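Superkiller protein 7 (Saccharomyces cerevisiae, PDB 4ZKE) binds GTP and magnesium through a GTP-binding domain of the elongation factor Tu family and probably acts in cytoplasmic mRNA decay. Local coordinates at residues L177-D182 and I216-L221; A30-L35 and V133-C138; D137-S142 and D182-D187; L23-T28 and I107-S112. All coordinates share one frame; numbering follows the deposited sequence.

How the contacts relate
All four contacts lie in the GTP-binding domain and touch the nucleotide. Contacts 1, 2 and 4 are mostly buried and share its central sheet, where strands 102-108, 18-25, 131-137, 174-179 and 213-217 run side by side. Contacts 1 and 4 pair neighbouring strands through backbone bonds and then spread into loops, at the guanine in contact 1 and at the gamma phosphate in contact 4. Contact 2 sets the phosphate loop on strand 131-137 by van der Waals packing, and its polar groups turn to GTP and magnesium. Contact 3 is nearer the surface. It joins two loops by side-chain packing and shares Asp182 with contact 1.

Contact 1: L177-D182 and I216-L221; sequences LLNKAD and IPCSGL. With GTP (guanosine-5'-triphosphate), chain C.
Leu178 pairs with Ile216 and Cys218 where two parallel strands end. Leu178 N donates to Ile216 O, and Cys218 N returns a bond to Leu178 O at 3.0 Å. Beyond the strands, Ala181 N donates to Cys218 O. The side chain of Asn179 continues the link: its OD1 takes Gly220 N at 3.0 Å, in the amide plane and on a lone pair.

Apolar contact is modest. Leu177 lies alongside Ile216, with CD2 3.8 Å from Ile216 CB.

Asp182 and Leu221 read the guanine, as in the NKxD motif of GTPases. Asp182 OD1 accepts from GTP N1 and OD2 from GTP N2, both at 2.9 Å. Ser219 OG also lies 2.9 Å from Asp182 OD1. Leu221 N donates to GTP O6. Lys180 runs extended over one face of the base, and Leu221 CB covers the opposite face. Lys180 NZ bonds to GTP O4', Asn29 O and Asp137. Cut back to an alanine, this position is likely to uncover that face of the base and leave Asp137 without its salt-bridge mate.

The contact closes the beta-alpha-beta unit of strand 174-179, helix 188-204 and strand 213-217. Helix 32-42 packs on it through Leu35, and strand 131-137 flanks strand 174-179.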
# COMPACT_ATOMS: atom_id res chain seq x y z
N LEU A 177 -10.98 4.68 12.59
CA LEU A 177 -11.18 3.86 13.77
C LEU A 177 -10.70 4.59 15.01
O LEU A 177 -9.50 4.80 15.20
CB LEU A 177 -10.47 2.51 13.63
CG LEU A 177 -11.04 1.55 12.58
CD1 LEU A 177 -10.26 0.24 12.58
CD2 LEU A 177 -12.52 1.28 12.82
N LEU A 178 -11.65 4.98 15.85
CA LEU A 178 -11.37 5.60 17.13
C LEU A 178 -11.03 4.50 18.13
O LEU A 178 -11.90 3.98 18.83
CB LEU A 178 -12.58 6.42 17.58
CG LEU A 178 -13.00 7.54 16.62
CD1 LEU A 178 -14.16 8.34 17.20
CD2 LEU A 178 -11.84 8.47 16.28
N ASN A 179 -9.75 4.15 18.19
CA ASN A 179 -9.29 2.94 18.86
C ASN A 179 -8.93 3.14 20.33
O ASN A 179 -8.84 4.27 20.82
CB ASN A 179 -8.07 2.38 18.10
CG ASN A 179 -7.80 0.92 18.41
OD1 ASN A 179 -8.69 0.17 18.83
ND2 ASN A 179 -6.55 0.50 18.22
N LYS A 180 -8.74 2.02 21.03
CA LYS A 180 -8.39 2.01 22.45
C LYS A 180 -9.48 2.69 23.28
O LYS A 180 -9.18 3.35 24.28
CB LYS A 180 -7.04 2.69 22.70
CG LYS A 180 -5.91 2.14 21.85
CD LYS A 180 -4.57 2.36 22.53
CE LYS A 180 -3.42 2.09 21.58
NZ LYS A 180 -2.11 2.39 22.21
N ALA A 181 -10.73 2.52 22.87
CA ALA A 181 -11.86 3.10 23.58
C ALA A 181 -11.97 2.54 25.00
O ALA A 181 -12.55 3.17 25.88
CB ALA A 181 -13.14 2.86 22.81
N ASP A 182 -11.40 1.35 25.21
CA ASP A 182 -11.41 0.72 26.53
C ASP A 182 -10.58 1.51 27.54
O ASP A 182 -10.91 1.55 28.73
CB ASP A 182 -10.90 -0.72 26.44
CG ASP A 182 -9.48 -0.80 25.90
OD1 ASP A 182 -9.24 -0.29 24.79
OD2 ASP A 182 -8.62 -1.37 26.59
N ILE A 216 -15.81 5.04 13.47
CA ILE A 216 -16.20 3.85 14.21
C ILE A 216 -15.35 3.72 15.46
O ILE A 216 -14.13 3.55 15.37
CB ILE A 216 -16.05 2.56 13.36
CG1 ILE A 216 -16.91 2.65 12.10
CG2 ILE A 216 -16.43 1.33 14.19
CD1 ILE A 216 -16.71 1.49 11.13
N PRO A 217 -15.97 3.79 16.65
CA PRO A 217 -15.21 3.54 17.88
C PRO A 217 -14.96 2.06 18.07
O PRO A 217 -15.80 1.24 17.69
CB PRO A 217 -16.12 4.10 18.97
CG PRO A 217 -17.49 3.86 18.44
CD PRO A 217 -17.39 4.06 16.94
N CYS A 218 -13.82 1.71 18.66
CA CYS A 218 -13.50 0.30 18.86
C CYS A 218 -12.35 0.09 19.82
O CYS A 218 -11.69 1.03 20.25
CB CYS A 218 -13.16 -0.35 17.52
SG CYS A 218 -11.70 0.36 16.73
N SER A 219 -12.13 -1.18 20.16
CA SER A 219 -10.95 -1.62 20.88
C SER A 219 -10.37 -2.83 20.16
O SER A 219 -10.95 -3.92 20.19
CB SER A 219 -11.28 -1.97 22.33
OG SER A 219 -10.13 -2.41 23.02
N GLY A 220 -9.22 -2.65 19.52
CA GLY A 220 -8.60 -3.72 18.76
C GLY A 220 -8.08 -4.82 19.67
O GLY A 220 -8.03 -5.98 19.28
N LEU A 221 -7.70 -4.44 20.88
CA LEU A 221 -7.19 -5.41 21.84
C LEU A 221 -8.30 -6.30 22.39
O LEU A 221 -8.19 -7.53 22.38
CB LEU A 221 -6.48 -4.69 22.99
CG LEU A 221 -5.87 -5.58 24.08
CD1 LEU A 221 -4.92 -6.61 23.50
CD2 LEU A 221 -5.15 -4.71 25.10
PG GTP C . 3.24 0.52 14.99
O1G GTP C . 3.46 -0.83 14.36
O2G GTP C . 4.55 1.00 15.58
O3G GTP C . 2.76 1.52 13.97
O3B GTP C . 2.17 0.40 16.18
PB GTP C . 0.67 -0.11 15.88
O1B GTP C . 0.73 -1.33 14.99
O2B GTP C . -0.17 0.97 15.25
O3A GTP C . 0.06 -0.52 17.32
PA GTP C . 0.40 -1.88 18.12
O1A GTP C . -0.49 -2.98 17.61
O2A GTP C . 1.86 -2.26 18.04
O5' GTP C . -0.01 -1.53 19.64
C5' GTP C . 0.66 -0.55 20.40
C4' GTP C . 0.40 -0.83 21.87
O4' GTP C . -0.94 -0.49 22.16
C3' GTP C . 0.58 -2.29 22.24
O3' GTP C . 1.32 -2.40 23.43
C2' GTP C . -0.82 -2.82 22.46
O2' GTP C . -0.86 -3.75 23.51
C1' GTP C . -1.63 -1.57 22.76
N9 GTP C . -2.99 -1.64 22.20
C8 GTP C . -3.34 -1.82 20.89
N7 GTP C . -4.70 -1.80 20.81
C5 GTP C . -5.20 -1.59 22.05
C6 GTP C . -6.50 -1.47 22.54
O6 GTP C . -7.47 -1.56 21.79
N1 GTP C . -6.69 -1.26 23.88
C2 GTP C . -5.61 -1.15 24.73
N2 GTP C . -5.80 -0.94 26.03
N3 GTP C . -4.33 -1.26 24.24
C4 GTP C . -4.13 -1.48 22.92

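Contact 2: A30-L35 and V133-C138; sequences AGKSTL and VLVIDC. With MG (magnesium ion), chain B; GTP (guanosine-5'-triphosphate), chain C.
Val135 meets Ala30 and Lys32 in a small apolar patch. Its CG1 lies 4.0 Å from Ala30 CB, and its CB is 3.8 Å from Lys32 CG. The Lys32 chain passes slantwise over Val135. Ala30 CB also rests on the backbone O of Val135.

Above this patch the segment 30-35 wraps the phosphates, as in a P-loop (Walker A). Gly31 N and Lys32 N both donate to GTP O2B. Ser33 N donates to GTP O1B, and Thr34 grips GTP O1A with both N and OG1. Lys32 bends at chi3 (-68°) and chi4 (-64°), which turns NZ back to the phosphates. NZ then binds GTP O2B at 2.7 Å and GTP O3G at 2.8 Å. Loss of the amine, as with a methionine in its place, would probably leave GTP O2B and O3G without their positive partner. Ser33 OG binds magnesium at 2.1 Å, together with GTP O1G, GTP O1B, two waters and Ser85.

A second shell holds these groups. Gly26 O accepts from Lys32 NZ, Asp108 OD2 is hydrogen-bonded to Ser33 OG, and Asn179 ND2 donates to Ala30 O. Gly31 begins the helix as its N-cap. A side chain at Gly31 would run into GTP N7.

Backbone amides gather on the alpha and beta phosphates, while the lysine and the metal each join beta to gamma. Together they would be expected to offset much of the negative charge there. Magnesium bridges GTP O1B and GTP O1G, as in the GTP-bound state of P-loop GTPases.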
# COMPACT_ATOMS: atom_id res chain seq x y z
N ALA A 30 -0.68 3.14 17.66
CA ALA A 30 -2.10 3.38 17.40
C ALA A 30 -2.94 2.13 17.64
O ALA A 30 -4.10 2.23 18.06
CB ALA A 30 -2.29 3.89 15.99
N GLY A 31 -2.36 0.97 17.37
CA GLY A 31 -3.03 -0.31 17.57
C GLY A 31 -3.40 -0.99 16.27
O GLY A 31 -4.27 -1.87 16.24
N LYS A 32 -2.73 -0.61 15.19
CA LYS A 32 -3.01 -1.17 13.87
C LYS A 32 -2.76 -2.67 13.82
O LYS A 32 -3.63 -3.44 13.40
CB LYS A 32 -2.17 -0.46 12.81
CG LYS A 32 -2.39 1.04 12.76
CD LYS A 32 -1.61 1.69 11.63
CE LYS A 32 -0.11 1.65 11.86
NZ LYS A 32 0.30 2.43 13.05
N SER A 33 -1.57 -3.09 14.23
CA SER A 33 -1.21 -4.50 14.19
C SER A 33 -2.09 -5.33 15.12
O SER A 33 -2.60 -6.38 14.74
CB SER A 33 0.26 -4.69 14.55
OG SER A 33 1.10 -4.07 13.59
N THR A 34 -2.28 -4.84 16.34
CA THR A 34 -3.16 -5.50 17.30
C THR A 34 -4.56 -5.69 16.73
O THR A 34 -5.07 -6.81 16.67
CB THR A 34 -3.25 -4.69 18.62
OG1 THR A 34 -1.96 -4.60 19.21
CG2 THR A 34 -4.22 -5.34 19.60
N LEU A 35 -5.18 -4.59 16.31
CA LEU A 35 -6.55 -4.61 15.82
C LEU A 35 -6.68 -5.56 14.64
O LEU A 35 -7.64 -6.34 14.55
CB LEU A 35 -6.99 -3.21 15.40
CG LEU A 35 -8.43 -3.06 14.91
CD1 LEU A 35 -9.01 -1.73 15.38
CD2 LEU A 35 -8.51 -3.17 13.39
N VAL A 133 -7.96 2.94 6.08
CA VAL A 133 -8.39 2.81 7.47
C VAL A 133 -7.40 3.53 8.36
O VAL A 133 -6.29 3.05 8.60
CB VAL A 133 -8.53 1.34 7.90
CG1 VAL A 133 -8.89 1.24 9.38
CG2 VAL A 133 -9.59 0.66 7.07
N LEU A 134 -7.82 4.70 8.85
CA LEU A 134 -6.98 5.52 9.71
C LEU A 134 -7.24 5.18 11.17
O LEU A 134 -8.34 5.42 11.69
CB LEU A 134 -7.26 7.01 9.46
CG LEU A 134 -6.51 8.00 10.35
CD1 LEU A 134 -5.00 7.86 10.18
CD2 LEU A 134 -6.97 9.41 10.04
N VAL A 135 -6.24 4.61 11.82
CA VAL A 135 -6.36 4.17 13.21
C VAL A 135 -5.80 5.22 14.15
O VAL A 135 -4.68 5.68 13.98
CB VAL A 135 -5.64 2.83 13.43
CG1 VAL A 135 -5.84 2.34 14.86
CG2 VAL A 135 -6.14 1.78 12.44
N ILE A 136 -6.59 5.58 15.15
CA ILE A 136 -6.24 6.67 16.06
C ILE A 136 -6.38 6.26 17.52
O ILE A 136 -7.39 5.69 17.93
CB ILE A 136 -7.11 7.90 15.78
CG1 ILE A 136 -6.86 8.40 14.36
CG2 ILE A 136 -6.83 9.02 16.79
CD1 ILE A 136 -7.84 9.42 13.89
N ASP A 137 -5.34 6.56 18.30
CA ASP A 137 -5.33 6.28 19.73
C ASP A 137 -6.09 7.38 20.48
O ASP A 137 -5.68 8.54 20.49
CB ASP A 137 -3.89 6.19 20.24
CG ASP A 137 -3.80 5.63 21.65
OD1 ASP A 137 -4.82 5.63 22.37
OD2 ASP A 137 -2.70 5.19 22.03
N CYS A 138 -7.20 6.99 21.10
CA CYS A 138 -8.06 7.94 21.79
C CYS A 138 -7.81 7.99 23.29
O CYS A 138 -8.54 8.67 24.02
CB CYS A 138 -9.52 7.59 21.53
SG CYS A 138 -10.01 7.76 19.81
MG MG B . 2.22 -2.34 13.90
PG GTP C . 3.24 0.52 14.99
O1G GTP C . 3.46 -0.83 14.36
O2G GTP C . 4.55 1.00 15.58
O3G GTP C . 2.76 1.52 13.97
O3B GTP C . 2.17 0.40 16.18
PB GTP C . 0.67 -0.11 15.88
O1B GTP C . 0.73 -1.33 14.99
O2B GTP C . -0.17 0.97 15.25
O3A GTP C . 0.06 -0.52 17.32
PA GTP C . 0.40 -1.88 18.12
O1A GTP C . -0.49 -2.98 17.61
O2A GTP C . 1.86 -2.26 18.04
O5' GTP C . -0.01 -1.53 19.64
C5' GTP C . 0.66 -0.55 20.40
C4' GTP C . 0.40 -0.83 21.87
O4' GTP C . -0.94 -0.49 22.16
C3' GTP C . 0.58 -2.29 22.24
O3' GTP C . 1.32 -2.40 23.43
C2' GTP C . -0.82 -2.82 22.46
O2' GTP C . -0.86 -3.75 23.51
C1' GTP C . -1.63 -1.57 22.76
N9 GTP C . -2.99 -1.64 22.20
C8 GTP C . -3.34 -1.82 20.89
N7 GTP C . -4.70 -1.80 20.81
C5 GTP C . -5.20 -1.59 22.05
C6 GTP C . -6.50 -1.47 22.54
O6 GTP C . -7.47 -1.56 21.79
N1 GTP C . -6.69 -1.26 23.88
C2 GTP C . -5.61 -1.15 24.73
N2 GTP C . -5.80 -0.94 26.03
N3 GTP C . -4.33 -1.26 24.24
C4 GTP C . -4.13 -1.48 22.92
O HOH W 1 1.46 -1.60 12.08
O HOH W 2 2.82 -3.38 15.68

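Contact 3: D137-S142 and D182-D187; sequences DCNYDS and DLISWD. With GTP (guanosine-5'-triphosphate), chain C.
Leu183 and Ile184 pack against Asn139 and Tyr140 where two loops meet at the nucleotide end of the central sheet. In this P-loop GTPase fold the loops follow strands 131-137 and 174-179.

Asp182, at the head of its segment, faces the base rather than the other loop. Leu183 comes next and bridges the two. Its CB lies 3.6 Å from Asn139 OD1, and its CD1 is 3.7 Å from Asn139 ND2. The leucine also lies beside the exocyclic N2 of GTP. Asn139 is set from its own side: its backbone N donates to Asp137 OD1 at 2.9 Å, which makes an Asx turn. Its CG stands anti to the backbone N (chi1 -171°), and this swings the amide across to the leucine.

Ile184 is buried between the loops. Its CG2 touches Cys138 O at 3.4 Å and sits over one face of the Tyr140 ring. This is a CH-pi contact, 3.8 Å from CG2 to the ring centroid and 15° off the normal. Arg190 of helix 188-204 adds to the packing on both side chains and bonds to Cys138 O and Asn139 O.

Asp187 caps that helix, with OD1 accepting from Arg190 N. Its other oxygen, OD2, lies near the plane of the Tyr140 ring, at the edge, and takes a weak hydrogen bond of 3.3 Å from Tyr140 OH.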
# COMPACT_ATOMS: atom_id res chain seq x y z
N ASP A 137 -5.34 6.56 18.30
CA ASP A 137 -5.33 6.28 19.73
C ASP A 137 -6.09 7.38 20.48
O ASP A 137 -5.68 8.54 20.49
CB ASP A 137 -3.89 6.19 20.24
CG ASP A 137 -3.80 5.63 21.65
OD1 ASP A 137 -4.82 5.63 22.37
OD2 ASP A 137 -2.70 5.19 22.03
N CYS A 138 -7.20 6.99 21.10
CA CYS A 138 -8.06 7.94 21.79
C CYS A 138 -7.81 7.99 23.29
O CYS A 138 -8.54 8.67 24.02
CB CYS A 138 -9.52 7.59 21.53
SG CYS A 138 -10.01 7.76 19.81
N ASN A 139 -6.79 7.27 23.75
CA ASN A 139 -6.42 7.30 25.16
C ASN A 139 -6.09 8.73 25.58
O ASN A 139 -5.77 9.58 24.75
CB ASN A 139 -5.24 6.37 25.42
CG ASN A 139 -4.93 6.20 26.90
OD1 ASN A 139 -5.79 6.43 27.76
ND2 ASN A 139 -3.71 5.79 27.21
N TYR A 140 -6.16 8.99 26.88
CA TYR A 140 -5.90 10.32 27.40
C TYR A 140 -4.46 10.74 27.10
O TYR A 140 -3.55 9.91 27.14
CB TYR A 140 -6.16 10.38 28.90
CG TYR A 140 -7.59 10.04 29.27
CD1 TYR A 140 -8.63 10.90 28.93
CD2 TYR A 140 -7.91 8.87 29.94
CE1 TYR A 140 -9.94 10.61 29.25
CE2 TYR A 140 -9.22 8.56 30.27
CZ TYR A 140 -10.23 9.44 29.92
OH TYR A 140 -11.53 9.14 30.24
N ASP A 141 -4.30 12.01 26.74
CA ASP A 141 -2.99 12.63 26.49
C ASP A 141 -2.36 12.18 25.17
O ASP A 141 -1.60 12.93 24.56
CB ASP A 141 -2.03 12.35 27.65
CG ASP A 141 -2.60 12.76 29.00
OD1 ASP A 141 -3.38 13.74 29.05
OD2 ASP A 141 -2.27 12.10 30.01
N SER A 142 -2.65 10.96 24.72
CA SER A 142 -2.09 10.45 23.47
C SER A 142 -2.62 11.25 22.28
O SER A 142 -1.86 11.68 21.41
CB SER A 142 -2.41 8.97 23.30
OG SER A 142 -1.81 8.19 24.32
N ASP A 182 -11.40 1.35 25.21
CA ASP A 182 -11.41 0.72 26.53
C ASP A 182 -10.58 1.51 27.54
O ASP A 182 -10.91 1.55 28.73
CB ASP A 182 -10.90 -0.72 26.44
CG ASP A 182 -9.48 -0.80 25.90
OD1 ASP A 182 -9.24 -0.29 24.79
OD2 ASP A 182 -8.62 -1.37 26.59
N LEU A 183 -9.50 2.13 27.08
CA LEU A 183 -8.61 2.88 27.96
C LEU A 183 -9.24 4.20 28.42
O LEU A 183 -8.64 4.92 29.22
CB LEU A 183 -7.28 3.16 27.27
CG LEU A 183 -6.35 1.97 27.04
CD1 LEU A 183 -5.09 2.43 26.32
CD2 LEU A 183 -6.00 1.28 28.35
N ILE A 184 -10.42 4.51 27.90
CA ILE A 184 -11.15 5.71 28.31
C ILE A 184 -12.57 5.35 28.73
O ILE A 184 -13.41 6.22 28.92
CB ILE A 184 -11.19 6.77 27.19
CG1 ILE A 184 -11.84 6.19 25.92
CG2 ILE A 184 -9.78 7.26 26.88
CD1 ILE A 184 -12.17 7.24 24.87
N SER A 185 -12.83 4.05 28.88
CA SER A 185 -14.13 3.55 29.31
C SER A 185 -15.26 4.11 28.44
O SER A 185 -16.36 4.39 28.93
CB SER A 185 -14.38 3.90 30.78
OG SER A 185 -13.40 3.29 31.61
N TRP A 186 -14.98 4.25 27.15
CA TRP A 186 -15.95 4.76 26.18
C TRP A 186 -16.51 6.11 26.60
O TRP A 186 -17.71 6.35 26.54
CB TRP A 186 -17.07 3.74 25.98
CG TRP A 186 -16.63 2.50 25.23
CD1 TRP A 186 -15.94 1.44 25.74
CD2 TRP A 186 -16.86 2.21 23.85
NE1 TRP A 186 -15.72 0.51 24.76
CE2 TRP A 186 -16.27 0.95 23.59
CE3 TRP A 186 -17.50 2.88 22.80
CZ2 TRP A 186 -16.31 0.36 22.33
CZ3 TRP A 186 -17.53 2.29 21.55
CH2 TRP A 186 -16.94 1.04 21.33
N ASP A 187 -15.61 6.99 27.04
CA ASP A 187 -15.93 8.37 27.36
C ASP A 187 -16.67 9.02 26.20
O ASP A 187 -16.07 9.37 25.18
CB ASP A 187 -14.65 9.14 27.69
CG ASP A 187 -14.90 10.52 28.27
OD1 ASP A 187 -15.91 11.16 27.91
OD2 ASP A 187 -14.07 10.96 29.10
PG GTP C . 3.24 0.52 14.99
O1G GTP C . 3.46 -0.83 14.36
O2G GTP C . 4.55 1.00 15.58
O3G GTP C . 2.76 1.52 13.97
O3B GTP C . 2.17 0.40 16.18
PB GTP C . 0.67 -0.11 15.88
O1B GTP C . 0.73 -1.33 14.99
O2B GTP C . -0.17 0.97 15.25
O3A GTP C . 0.06 -0.52 17.32
PA GTP C . 0.40 -1.88 18.12
O1A GTP C . -0.49 -2.98 17.61
O2A GTP C . 1.86 -2.26 18.04
O5' GTP C . -0.01 -1.53 19.64
C5' GTP C . 0.66 -0.55 20.40
C4' GTP C . 0.40 -0.83 21.87
O4' GTP C . -0.94 -0.49 22.16
C3' GTP C . 0.58 -2.29 22.24
O3' GTP C . 1.32 -2.40 23.43
C2' GTP C . -0.82 -2.82 22.46
O2' GTP C . -0.86 -3.75 23.51
C1' GTP C . -1.63 -1.57 22.76
N9 GTP C . -2.99 -1.64 22.20
C8 GTP C . -3.34 -1.82 20.89
N7 GTP C . -4.70 -1.80 20.81
C5 GTP C . -5.20 -1.59 22.05
C6 GTP C . -6.50 -1.47 22.54
O6 GTP C . -7.47 -1.56 21.79
N1 GTP C . -6.69 -1.26 23.88
C2 GTP C . -5.61 -1.15 24.73
N2 GTP C . -5.80 -0.94 26.03
N3 GTP C . -4.33 -1.26 24.24
C4 GTP C . -4.13 -1.48 22.92

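Contact 4: L23-T28 and I107-S112; sequences LFLGDT and IDTPGS. With GTP (guanosine-5'-triphosphate), chain C.
Phe24 is tied to Ile107 and Thr109 by two bonds of its backbone. Its N donates to Ile107 O at 2.9 Å, in a nearly straight bond (168°). Its O accepts from Thr109 OG1 at 2.7 Å. The hydroxyl lies in the plane of that carbonyl. Thr109 reaches it because OG1 stands between its own N and carbonyl carbon (chi1 68°). A side-chain hydroxyl therefore takes over where the backbone pairing of the strands stops.

The same Thr109 OG1 accepts from a water at 2.6 Å. That water also donates to Pro110 O and accepts from Gly26 N at 3.2 Å. It links the two chains where they part past the strands. Pro110 O has a second donor in Thr120 OG1.

The chains here are strands 18-25 and 102-108, parallel neighbours in the sheet of the GTPase domain. The first leads into the phosphate loop. The second runs on from its last residue, Asp108, into Thr-Pro-Gly, which fits the DxxG motif of GTPases.

Further on, Gly111 packs directly on the backbone of Gly26 to Thr28, with its CA 3.3 Å from Gly26 O. Any side chain pointing that way would clash. A second water accepts from Thr28 N at 2.8 Å and donates to Gly111 O, which also takes a bond from Gln153 NE2. Both segments reach the gamma phosphate. Gly111 N makes a weak bond to GTP O3G, and Thr28 OG1 donates to GTP O2G at 2.6 Å.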
# COMPACT_ATOMS: atom_id res chain seq x y z
N LEU A 23 -6.19 -0.55 3.34
CA LEU A 23 -4.88 -0.13 3.85
C LEU A 23 -5.00 0.57 5.20
O LEU A 23 -5.66 1.60 5.32
CB LEU A 23 -4.19 0.79 2.84
CG LEU A 23 -2.76 1.24 3.19
CD1 LEU A 23 -1.80 0.07 3.14
CD2 LEU A 23 -2.29 2.34 2.27
N PHE A 24 -4.33 0.00 6.21
CA PHE A 24 -4.35 0.56 7.55
C PHE A 24 -3.20 1.55 7.77
O PHE A 24 -2.04 1.24 7.51
CB PHE A 24 -4.29 -0.56 8.59
CG PHE A 24 -5.54 -1.39 8.63
CD1 PHE A 24 -5.82 -2.30 7.63
CD2 PHE A 24 -6.44 -1.26 9.67
CE1 PHE A 24 -6.97 -3.05 7.66
CE2 PHE A 24 -7.59 -2.01 9.71
CZ PHE A 24 -7.86 -2.91 8.70
N LEU A 25 -3.55 2.74 8.26
CA LEU A 25 -2.60 3.83 8.45
C LEU A 25 -2.75 4.44 9.83
O LEU A 25 -3.81 4.38 10.44
CB LEU A 25 -2.82 4.92 7.39
CG LEU A 25 -2.64 4.49 5.93
CD1 LEU A 25 -3.37 5.44 5.01
CD2 LEU A 25 -1.16 4.43 5.58
N GLY A 26 -1.67 5.04 10.33
CA GLY A 26 -1.70 5.71 11.62
C GLY A 26 -0.34 5.79 12.28
O GLY A 26 0.60 5.11 11.86
N ASP A 27 -0.25 6.62 13.31
CA ASP A 27 0.99 6.77 14.07
C ASP A 27 1.39 5.47 14.75
O ASP A 27 0.59 4.53 14.82
CB ASP A 27 0.84 7.86 15.14
CG ASP A 27 0.47 9.20 14.56
OD1 ASP A 27 0.67 9.40 13.34
OD2 ASP A 27 -0.02 10.06 15.32
N THR A 28 2.61 5.41 15.25
CA THR A 28 3.05 4.27 16.04
C THR A 28 2.20 4.18 17.30
O THR A 28 1.70 5.20 17.78
CB THR A 28 4.55 4.36 16.42
OG1 THR A 28 4.97 3.14 17.02
CG2 THR A 28 4.80 5.52 17.38
N ILE A 107 -3.93 -4.66 4.58
CA ILE A 107 -2.53 -4.24 4.56
C ILE A 107 -2.13 -3.45 5.80
O ILE A 107 -2.70 -2.39 6.09
CB ILE A 107 -2.21 -3.41 3.30
CG1 ILE A 107 -2.49 -4.24 2.04
CG2 ILE A 107 -0.75 -2.94 3.32
CD1 ILE A 107 -2.33 -3.49 0.74
N ASP A 108 -1.15 -3.98 6.53
CA ASP A 108 -0.60 -3.32 7.70
C ASP A 108 0.59 -2.47 7.29
O ASP A 108 1.32 -2.82 6.37
CB ASP A 108 -0.18 -4.36 8.75
CG ASP A 108 0.17 -3.74 10.09
OD1 ASP A 108 -0.23 -2.58 10.36
OD2 ASP A 108 0.85 -4.42 10.90
N THR A 109 0.77 -1.33 7.96
CA THR A 109 1.90 -0.46 7.66
C THR A 109 2.52 0.06 8.95
O THR A 109 1.83 0.19 9.96
CB THR A 109 1.49 0.74 6.79
OG1 THR A 109 0.64 1.62 7.54
CG2 THR A 109 0.76 0.28 5.53
N PRO A 110 3.83 0.34 8.93
CA PRO A 110 4.49 0.84 10.14
C PRO A 110 4.15 2.30 10.41
O PRO A 110 4.00 3.08 9.47
CB PRO A 110 5.97 0.66 9.82
CG PRO A 110 6.05 0.77 8.34
CD PRO A 110 4.77 0.20 7.80
N GLY A 111 4.04 2.65 11.69
CA GLY A 111 3.73 4.01 12.09
C GLY A 111 4.94 4.80 12.56
O GLY A 111 4.98 6.03 12.42
N SER A 112 5.93 4.12 13.14
CA SER A 112 7.16 4.78 13.58
C SER A 112 7.80 5.49 12.41
O SER A 112 8.05 4.89 11.36
CB SER A 112 8.13 3.78 14.21
OG SER A 112 8.49 2.77 13.28
PG GTP C . 3.24 0.52 14.99
O1G GTP C . 3.46 -0.83 14.36
O2G GTP C . 4.55 1.00 15.58
O3G GTP C . 2.76 1.52 13.97
O3B GTP C . 2.17 0.40 16.18
PB GTP C . 0.67 -0.11 15.88
O1B GTP C . 0.73 -1.33 14.99
O2B GTP C . -0.17 0.97 15.25
O3A GTP C . 0.06 -0.52 17.32
PA GTP C . 0.40 -1.88 18.12
O1A GTP C . -0.49 -2.98 17.61
O2A GTP C . 1.86 -2.26 18.04
O5' GTP C . -0.01 -1.53 19.64
C5' GTP C . 0.66 -0.55 20.40
C4' GTP C . 0.40 -0.83 21.87
O4' GTP C . -0.94 -0.49 22.16
C3' GTP C . 0.58 -2.29 22.24
O3' GTP C . 1.32 -2.40 23.43
C2' GTP C . -0.82 -2.82 22.46
O2' GTP C . -0.86 -3.75 23.51
C1' GTP C . -1.63 -1.57 22.76
N9 GTP C . -2.99 -1.64 22.20
C8 GTP C . -3.34 -1.82 20.89
N7 GTP C . -4.70 -1.80 20.81
C5 GTP C . -5.20 -1.59 22.05
C6 GTP C . -6.50 -1.47 22.54
O6 GTP C . -7.47 -1.56 21.79
N1 GTP C . -6.69 -1.26 23.88
C2 GTP C . -5.61 -1.15 24.73
N2 GTP C . -5.80 -0.94 26.03
N3 GTP C . -4.33 -1.26 24.24
C4 GTP C . -4.13 -1.48 22.92
O HOH W 3 0.98 3.72 9.05
O HOH W 4 4.12 7.81 15.05